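Local coordinates for histone-lysine N-methyltransferase, H3 lysine-9 specific SUVH4 (Arabidopsis thaliana, PDB 4QEO), which methylates histone H3 on the lysine whose modification marks genes for transcriptional repression, and binds methylated DNA, so linking DNA methylation to histone methylation, at residues 242-250 with 267-275; 314-322 with 345-354. All coordinates share one frame; numbering follows the deposited sequence.

Contact 1. Residues 242-250 with 267-275; sequences CEDISGGLE and PTSGFTYIK
Tyr273 lays one ring face against the backbone of Ser246, whose CA sits 3.6 Å from the centroid of the Tyr273 ring and 14° off its normal, a CH-pi contact. The short side chain of serine is consistent with so close an approach of ring to main chain. At the ring's edge, in its plane, Tyr273 OH donates a very short hydrogen bond of 2.5 Å to Glu250 OE2, the carboxylate standing almost upright to the ring (89°). Glu250 reaches the hydroxyl because its chain bends at chi2 (-68°). Its other oxygen, OE1, forms a long salt bridge with Lys275 NZ (3.8 Å), and water 1 bridges the same two atoms. Without the ring and hydroxyl, as with an alanine here, Glu250 OE2 would probably lose its donor and a gap would open against Ser246.

Apolar groups fill in beside the ring. Leu249 CD1 lies near the ring plane, 4.0 Å from Tyr273 CD1, while Ile245 CD1 approaches Tyr273 CE2 at 4.1 Å. The branched Ile245 also sends CG2 to Pro267 CG (3.9 Å), and Thr268 turns its methyl, CG2, toward Ile245, leaving OG1 to bond Ser266.

Behind these contacts, serine earns its place through OG, which donates to Asp244 OD1 and accepts from Gly248 N, an ST turn, and from Glu250 N. Asp244 OD1 also accepts from Ser246 N, closing an Asx turn. At Gly248 a CB would be jammed against the preceding carbonyl O. Consecutive Asx and ST turns thus shape the pre-SET loop after strand 240-242, which packs on the segment carrying strand 272-273; Pro267 brings the contact beside Trp367, part of the probable S-adenosyl-L-methionine site.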
loop_
_atom_site.group_PDB
_atom_site.type_symbol
_atom_site.label_atom_id
_atom_site.label_comp_id
_atom_site.label_asym_id
_atom_site.label_seq_id
_atom_site.Cartn_x
_atom_site.Cartn_y
_atom_site.Cartn_z
ATOM N N CYS A 242 22.428 7.019 14.328
ATOM C CA CYS A 242 21.769 6.824 15.607
ATOM C C CYS A 242 21.151 5.434 15.626
ATOM O O CYS A 242 20.382 5.086 14.737
ATOM C CB CYS A 242 20.692 7.894 15.812
ATOM S SG CYS A 242 19.763 7.775 17.357
ATOM N N GLU A 243 21.492 4.644 16.638
ATOM C CA GLU A 243 21.007 3.273 16.754
ATOM C C GLU A 243 19.474 3.214 16.917
ATOM O O GLU A 243 18.853 2.189 16.625
ATOM C CB GLU A 243 21.712 2.570 17.924
ATOM C CG GLU A 243 21.831 1.054 17.793
ATOM C CD GLU A 243 23.267 0.578 17.592
ATOM O OE1 GLU A 243 24.208 1.372 17.819
ATOM O OE2 GLU A 243 23.453 -0.596 17.205
ATOM N N ASP A 244 18.875 4.323 17.357
ATOM C CA ASP A 244 17.436 4.392 17.635
ATOM C C ASP A 244 17.027 5.807 18.033
ATOM O O ASP A 244 17.309 6.236 19.145
ATOM C CB ASP A 244 17.077 3.435 18.773
ATOM C CG ASP A 244 15.605 3.502 19.162
ATOM O OD1 ASP A 244 14.799 4.124 18.438
ATOM O OD2 ASP A 244 15.247 2.909 20.200
ATOM N N ILE A 245 16.344 6.527 17.149
ATOM C CA ILE A 245 15.962 7.907 17.460
ATOM C C ILE A 245 14.988 7.996 18.636
ATOM O O ILE A 245 14.951 9.008 19.345
ATOM C CB ILE A 245 15.363 8.646 16.249
ATOM C CG1 ILE A 245 14.079 7.962 15.780
ATOM C CG2 ILE A 245 16.374 8.718 15.120
ATOM C CD1 ILE A 245 13.226 8.819 14.868
ATOM N N SER A 246 14.204 6.942 18.844
ATOM C CA SER A 246 13.300 6.898 19.984
ATOM C C SER A 246 14.170 6.663 21.212
ATOM O O SER A 246 15.368 6.407 21.092
ATOM C CB SER A 246 12.247 5.794 19.814
ATOM O OG SER A 246 12.688 4.544 20.324
ATOM N N GLY A 247 13.599 6.751 22.400
ATOM C CA GLY A 247 14.426 6.591 23.585
ATOM C C GLY A 247 14.837 5.146 23.806
ATOM O O GLY A 247 15.659 4.842 24.674
ATOM N N GLY A 248 14.292 4.260 22.979
ATOM C CA GLY A 248 14.085 2.880 23.364
ATOM C C GLY A 248 12.618 2.873 23.759
ATOM O O GLY A 248 12.079 1.899 24.293
ATOM N N LEU A 249 11.978 4.005 23.479
ATOM C CA LEU A 249 10.569 4.241 23.769
ATOM C C LEU A 249 9.630 3.481 22.839
ATOM O O LEU A 249 8.629 2.918 23.273
ATOM C CB LEU A 249 10.271 5.741 23.679
ATOM C CG LEU A 249 10.839 6.624 24.799
ATOM C CD1 LEU A 249 10.334 8.072 24.691
ATOM C CD2 LEU A 249 10.491 6.032 26.162
ATOM N N GLU A 250 9.940 3.478 21.549
ATOM C CA GLU A 250 9.123 2.738 20.602
ATOM C C GLU A 250 9.352 1.249 20.765
ATOM O O GLU A 250 10.460 0.803 21.062
ATOM C CB GLU A 250 9.405 3.164 19.152
ATOM C CG GLU A 250 9.039 4.610 18.845
ATOM C CD GLU A 250 7.541 4.885 18.880
ATOM O OE1 GLU A 250 6.743 3.947 19.109
ATOM O OE2 GLU A 250 7.159 6.054 18.659
ATOM N N PRO A 267 19.444 13.276 13.699
ATOM C CA PRO A 267 18.199 14.046 13.672
ATOM C C PRO A 267 17.703 14.395 15.074
ATOM O O PRO A 267 16.920 15.336 15.226
ATOM C CB PRO A 267 17.219 13.092 12.983
ATOM C CG PRO A 267 17.816 11.734 13.146
ATOM C CD PRO A 267 19.283 11.959 13.060
ATOM N N THR A 268 18.165 13.650 16.076
ATOM C CA THR A 268 17.737 13.848 17.460
ATOM C C THR A 268 18.307 15.116 18.097
ATOM O O THR A 268 17.739 15.639 19.045
ATOM C CB THR A 268 18.114 12.640 18.344
ATOM O OG1 THR A 268 19.488 12.301 18.116
ATOM C CG2 THR A 268 17.228 11.429 18.023
ATOM N N SER A 269 19.431 15.603 17.582
ATOM C CA SER A 269 20.059 16.810 18.121
ATOM C C SER A 269 19.102 18.002 18.122
ATOM O O SER A 269 18.578 18.383 17.081
ATOM C CB SER A 269 21.322 17.164 17.332
ATOM O OG SER A 269 22.185 16.046 17.204
ATOM N N GLY A 270 18.868 18.572 19.301
ATOM C CA GLY A 270 17.960 19.697 19.448
ATOM C C GLY A 270 16.514 19.254 19.544
ATOM O O GLY A 270 15.598 20.079 19.582
ATOM N N PHE A 271 16.315 17.940 19.605
ATOM C CA PHE A 271 14.985 17.344 19.582
ATOM C C PHE A 271 14.891 16.208 20.596
ATOM O O PHE A 271 15.785 15.374 20.683
ATOM C CB PHE A 271 14.673 16.831 18.168
ATOM C CG PHE A 271 13.352 16.126 18.045
ATOM C CD1 PHE A 271 12.178 16.847 17.876
ATOM C CD2 PHE A 271 13.285 14.738 18.081
ATOM C CE1 PHE A 271 10.963 16.200 17.749
ATOM C CE2 PHE A 271 12.074 14.080 17.959
ATOM C CZ PHE A 271 10.909 14.808 17.793
ATOM N N THR A 272 13.813 16.173 21.370
ATOM C CA THR A 272 13.653 15.109 22.363
ATOM C C THR A 272 12.419 14.264 22.094
ATOM O O THR A 272 11.305 14.772 21.970
ATOM C CB THR A 272 13.604 15.622 23.832
ATOM O OG1 THR A 272 12.553 16.584 23.977
ATOM C CG2 THR A 272 14.939 16.234 24.252
ATOM N N TYR A 273 12.634 12.959 22.032
ATOM C CA TYR A 273 11.588 12.029 21.644
ATOM C C TYR A 273 10.581 11.796 22.749
ATOM O O TYR A 273 10.953 11.452 23.869
ATOM C CB TYR A 273 12.205 10.694 21.231
ATOM C CG TYR A 273 11.319 9.885 20.318
ATOM C CD1 TYR A 273 10.262 9.142 20.826
ATOM C CD2 TYR A 273 11.547 9.858 18.947
ATOM C CE1 TYR A 273 9.447 8.399 19.996
ATOM C CE2 TYR A 273 10.734 9.117 18.103
ATOM C CZ TYR A 273 9.688 8.385 18.633
ATOM O OH TYR A 273 8.872 7.644 17.805
ATOM N N ILE A 274 9.302 11.981 22.425
ATOM C CA ILE A 274 8.210 11.634 23.325
ATOM C C ILE A 274 7.183 10.751 22.613
ATOM O O ILE A 274 7.046 10.805 21.386
ATOM C CB ILE A 274 7.518 12.892 23.893
ATOM C CG1 ILE A 274 6.979 13.765 22.762
ATOM C CG2 ILE A 274 8.491 13.694 24.753
ATOM C CD1 ILE A 274 6.373 15.083 23.236
ATOM N N LYS A 275 6.472 9.932 23.382
ATOM C CA LYS A 275 5.434 9.069 22.821
ATOM C C LYS A 275 4.049 9.630 23.099
ATOM O O LYS A 275 3.058 9.143 22.571
ATOM C CB LYS A 275 5.534 7.640 23.376
ATOM C CG LYS A 275 6.399 6.693 22.532
ATOM C CD LYS A 275 6.179 5.220 22.896
ATOM C CE LYS A 275 5.089 4.578 22.042
ATOM N NZ LYS A 275 4.936 3.113 22.320
HETATM O O HOH W 1 5.951 1.628 20.054
#

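Contact 2. Residues 314-322 with 345-354; sequences FPYVDLNDG and VNRTSQKRLR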
loop_
_atom_site.group_PDB
_atom_site.type_symbol
_atom_site.label_atom_id
_atom_site.label_comp_id
_atom_site.label_asym_id
_atom_site.label_seq_id
_atom_site.Cartn_x
_atom_site.Cartn_y
_atom_site.Cartn_z
ATOM N N PHE A 314 -18.266 -0.361 13.218
ATOM C CA PHE A 314 -16.851 -0.228 13.530
ATOM C C PHE A 314 -16.044 0.200 12.307
ATOM O O PHE A 314 -16.173 -0.387 11.231
ATOM C CB PHE A 314 -16.302 -1.526 14.117
ATOM C CG PHE A 314 -16.906 -1.873 15.439
ATOM C CD1 PHE A 314 -16.471 -1.245 16.596
ATOM C CD2 PHE A 314 -17.929 -2.806 15.527
ATOM C CE1 PHE A 314 -17.039 -1.549 17.827
ATOM C CE2 PHE A 314 -18.494 -3.120 16.755
ATOM C CZ PHE A 314 -18.048 -2.488 17.905
ATOM N N PRO A 315 -15.234 1.254 12.475
ATOM C CA PRO A 315 -14.397 1.807 11.404
ATOM C C PRO A 315 -13.185 0.925 11.112
ATOM O O PRO A 315 -12.628 1.002 10.016
ATOM C CB PRO A 315 -13.979 3.176 11.958
ATOM C CG PRO A 315 -14.048 3.014 13.449
ATOM C CD PRO A 315 -15.201 2.082 13.697
ATOM N N TYR A 316 -12.797 0.086 12.070
ATOM C CA TYR A 316 -11.660 -0.806 11.881
ATOM C C TYR A 316 -12.118 -2.232 11.733
ATOM O O TYR A 316 -13.110 -2.634 12.344
ATOM C CB TYR A 316 -10.691 -0.756 13.060
ATOM C CG TYR A 316 -10.070 0.590 13.342
ATOM C CD1 TYR A 316 -9.052 1.096 12.537
ATOM C CD2 TYR A 316 -10.474 1.336 14.444
ATOM C CE1 TYR A 316 -8.471 2.317 12.806
ATOM C CE2 TYR A 316 -9.904 2.561 14.723
ATOM C CZ TYR A 316 -8.903 3.046 13.909
ATOM O OH TYR A 316 -8.338 4.263 14.203
ATOM N N VAL A 317 -11.377 -2.995 10.931
ATOM C CA VAL A 317 -11.583 -4.426 10.831
ATOM C C VAL A 317 -10.427 -5.122 11.541
ATOM O O VAL A 317 -9.309 -4.604 11.595
ATOM C CB VAL A 317 -11.707 -4.896 9.351
ATOM C CG1 VAL A 317 -10.372 -4.824 8.633
ATOM C CG2 VAL A 317 -12.286 -6.296 9.285
ATOM N N ASP A 318 -10.708 -6.288 12.107
ATOM C CA ASP A 318 -9.728 -7.022 12.894
ATOM C C ASP A 318 -8.863 -7.878 11.995
ATOM O O ASP A 318 -9.022 -9.099 11.946
ATOM C CB ASP A 318 -10.434 -7.916 13.917
ATOM C CG ASP A 318 -9.462 -8.586 14.869
ATOM O OD1 ASP A 318 -8.290 -8.159 14.907
ATOM O OD2 ASP A 318 -9.866 -9.528 15.583
ATOM N N LEU A 319 -7.944 -7.238 11.289
ATOM C CA LEU A 319 -7.107 -7.938 10.334
ATOM C C LEU A 319 -5.719 -7.335 10.427
ATOM O O LEU A 319 -5.575 -6.108 10.466
ATOM C CB LEU A 319 -7.677 -7.768 8.925
ATOM C CG LEU A 319 -6.880 -8.342 7.750
ATOM C CD1 LEU A 319 -6.827 -9.864 7.833
ATOM C CD2 LEU A 319 -7.469 -7.884 6.420
ATOM N N ASN A 320 -4.701 -8.187 10.473
ATOM C CA ASN A 320 -3.328 -7.708 10.562
ATOM C C ASN A 320 -3.185 -6.723 11.727
ATOM O O ASN A 320 -2.573 -5.665 11.581
ATOM C CB ASN A 320 -2.895 -7.022 9.248
ATOM C CG ASN A 320 -3.109 -7.893 8.014
ATOM O OD1 ASN A 320 -3.430 -7.385 6.932
ATOM N ND2 ASN A 320 -2.913 -9.198 8.160
ATOM N N ASP A 321 -3.793 -7.061 12.862
ATOM C CA ASP A 321 -3.748 -6.229 14.067
ATOM C C ASP A 321 -4.521 -4.921 13.948
ATOM O O ASP A 321 -4.324 -4.004 14.746
ATOM C CB ASP A 321 -2.308 -5.962 14.516
ATOM C CG ASP A 321 -1.609 -7.215 14.980
ATOM O OD1 ASP A 321 -2.228 -7.984 15.749
ATOM O OD2 ASP A 321 -0.452 -7.438 14.563
ATOM N N GLY A 322 -5.403 -4.838 12.952
ATOM C CA GLY A 322 -6.335 -3.726 12.855
ATOM C C GLY A 322 -6.061 -2.824 11.666
ATOM O O GLY A 322 -4.969 -2.280 11.533
ATOM N N VAL A 345 -10.323 -3.728 18.999
ATOM C CA VAL A 345 -9.986 -3.327 17.628
ATOM C C VAL A 345 -10.350 -1.856 17.414
ATOM O O VAL A 345 -9.732 -1.149 16.600
ATOM C CB VAL A 345 -10.640 -4.258 16.589
ATOM C CG1 VAL A 345 -10.177 -3.920 15.174
ATOM C CG2 VAL A 345 -10.275 -5.695 16.904
ATOM N N ASN A 346 -11.306 -1.376 18.207
ATOM C CA ASN A 346 -11.647 0.038 18.158
ATOM C C ASN A 346 -10.667 0.920 18.943
ATOM O O ASN A 346 -10.933 2.088 19.185
ATOM C CB ASN A 346 -13.097 0.295 18.566
ATOM C CG ASN A 346 -13.646 1.572 17.955
ATOM O OD1 ASN A 346 -13.413 1.856 16.787
ATOM N ND2 ASN A 346 -14.338 2.371 18.759
ATOM N N ARG A 347 -9.526 0.347 19.312
ATOM C CA ARG A 347 -8.389 1.127 19.765
ATOM C C ARG A 347 -7.215 0.997 18.779
ATOM O O ARG A 347 -6.068 1.199 19.166
ATOM C CB ARG A 347 -7.940 0.655 21.155
ATOM C CG ARG A 347 -9.017 0.752 22.245
ATOM C CD ARG A 347 -8.487 0.201 23.558
ATOM N NE ARG A 347 -9.419 0.316 24.683
ATOM C CZ ARG A 347 -9.497 1.377 25.485
ATOM N NH1 ARG A 347 -8.736 2.437 25.265
ATOM N NH2 ARG A 347 -10.346 1.386 26.508
ATOM N N THR A 348 -7.495 0.657 17.520
ATOM C CA THR A 348 -6.411 0.423 16.542
ATOM C C THR A 348 -5.214 1.400 16.550
ATOM O O THR A 348 -4.069 0.953 16.633
ATOM C CB THR A 348 -6.963 0.236 15.120
ATOM O OG1 THR A 348 -7.698 -0.990 15.074
ATOM C CG2 THR A 348 -5.825 0.186 14.072
ATOM N N SER A 349 -5.456 2.713 16.520
ATOM C CA SER A 349 -4.336 3.660 16.434
ATOM C C SER A 349 -3.582 3.873 17.748
ATOM O O SER A 349 -2.575 4.583 17.782
ATOM C CB SER A 349 -4.784 5.009 15.870
ATOM O OG SER A 349 -5.472 5.759 16.843
ATOM N N GLN A 350 -4.057 3.254 18.822
ATOM C CA GLN A 350 -3.434 3.430 20.131
ATOM C C GLN A 350 -2.357 2.381 20.362
ATOM O O GLN A 350 -1.601 2.439 21.329
ATOM C CB GLN A 350 -4.480 3.328 21.245
ATOM C CG GLN A 350 -5.499 4.459 21.246
ATOM C CD GLN A 350 -6.761 4.120 22.050
ATOM O OE1 GLN A 350 -6.705 3.460 23.098
ATOM N NE2 GLN A 350 -7.900 4.579 21.558
ATOM N N LYS A 351 -2.304 1.403 19.476
ATOM C CA LYS A 351 -1.420 0.280 19.705
ATOM C C LYS A 351 0.030 0.611 19.352
ATOM O O LYS A 351 0.328 1.660 18.764
ATOM C CB LYS A 351 -1.956 -0.959 18.986
ATOM C CG LYS A 351 -3.312 -1.366 19.567
ATOM C CD LYS A 351 -3.925 -2.579 18.894
ATOM C CE LYS A 351 -5.261 -2.935 19.559
ATOM N NZ LYS A 351 -5.845 -4.187 18.999
ATOM N N ARG A 352 0.929 -0.281 19.742
ATOM C CA ARG A 352 2.352 -0.031 19.616
ATOM C C ARG A 352 2.761 -0.041 18.151
ATOM O O ARG A 352 2.072 -0.619 17.307
ATOM C CB ARG A 352 3.124 -1.097 20.373
ATOM C CG ARG A 352 2.859 -2.463 19.835
ATOM C CD ARG A 352 3.408 -3.517 20.754
ATOM N NE ARG A 352 3.267 -4.844 20.168
ATOM C CZ ARG A 352 3.597 -5.963 20.797
ATOM N NH1 ARG A 352 4.087 -5.898 22.027
ATOM N NH2 ARG A 352 3.443 -7.137 20.198
ATOM N N LEU A 353 3.881 0.610 17.860
ATOM C CA LEU A 353 4.399 0.667 16.506
ATOM C C LEU A 353 4.564 -0.757 15.979
ATOM O O LEU A 353 5.207 -1.592 16.616
ATOM C CB LEU A 353 5.720 1.440 16.485
ATOM C CG LEU A 353 6.474 1.469 15.157
ATOM C CD1 LEU A 353 5.616 2.096 14.074
ATOM C CD2 LEU A 353 7.779 2.232 15.334
ATOM N N ARG A 354 3.935 -1.036 14.839
ATOM C CA ARG A 354 3.881 -2.382 14.286
ATOM C C ARG A 354 5.017 -2.676 13.322
ATOM O O ARG A 354 5.217 -3.828 12.972
ATOM C CB ARG A 354 2.595 -2.592 13.476
ATOM C CG ARG A 354 1.293 -2.450 14.209
ATOM C CD ARG A 354 0.168 -2.219 13.200
ATOM N NE ARG A 354 -1.161 -2.403 13.778
ATOM C CZ ARG A 354 -1.704 -1.588 14.680
ATOM N NH1 ARG A 354 -1.032 -0.531 15.125
ATOM N NH2 ARG A 354 -2.917 -1.834 15.150
HETATM O O HOH W 2 -6.340 -3.500 16.590
#
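Tyr316 and Thr348 meet where the beta hairpin of strands 316-317 and 323-324, turned by a type I' turn from Leu319 to Gly322, packs on the 3-10 segment 345-350 of the pre-SET region. With CG lying anti to its carbonyl carbon (chi1 -60°), Tyr316 extends across that segment. Its CB meets Thr348 OG1 at 3.6 Å and, a little farther off, Val345 O and CG1. Thr348 OG1 also lies over the ring face, 3.3 Å from Tyr316 CG; CD2 lies near Val345 O; and Thr348 CB sits 3.3 Å from the Tyr316 centroid, nearly on the normal. Farther out, CE1 borders the methyl CG2 of Thr348, and OH comes only loosely near Ser349 CB.

Threonine suits this place because its branched CB fits over the ring while OG1 bonds back to Val345 O (2.5 Å). Val345 sets its other methyl, CG2, against Asp318 CG. Asn346 turns OD1 to the Pro315 ring, and its ND2 is held by Phe332 O, close to the zinc cluster. Glycine suits Gly322 because a CB would run into Thr348 OG1 and the preceding carbonyl O.

At the turn, Asp321 sends its carboxylate to Tyr177 and offers its carbonyl to two donors. Water 2 gives one bond and also joins Thr348 OG1 to Lys351 NZ. Arg354 NH2 gives the other, 2.6 Å to Asp321 O, with the oxygen in the guanidinium plane but the nitrogen 37° above the carbonyl plane.

Overall arrangement
From the N terminus, the chain leaves strand 240-242 into residues 242-250, runs through strand 256-257 and returns at 267-275, so contact 1 closes the first loop. Contact 2 closes a second, from 314-322 to 345-354, with strands 323-324 and 331-332 between its ends. The loops follow in series, neither enclosing the other, and their centres lie 24 Å apart. They nevertheless touch, Glu250 OE1 approaching Leu353 CB at 3.8 Å. Contact 1 lies on the side of the bound S-adenosyl-L-homocysteine, and its segment 267-275 carries strand 272-273, which pairs with strand 452-453; contact 2 lies beside the zinc cluster, between helix 10-30 and strands 380-383 and 483-488.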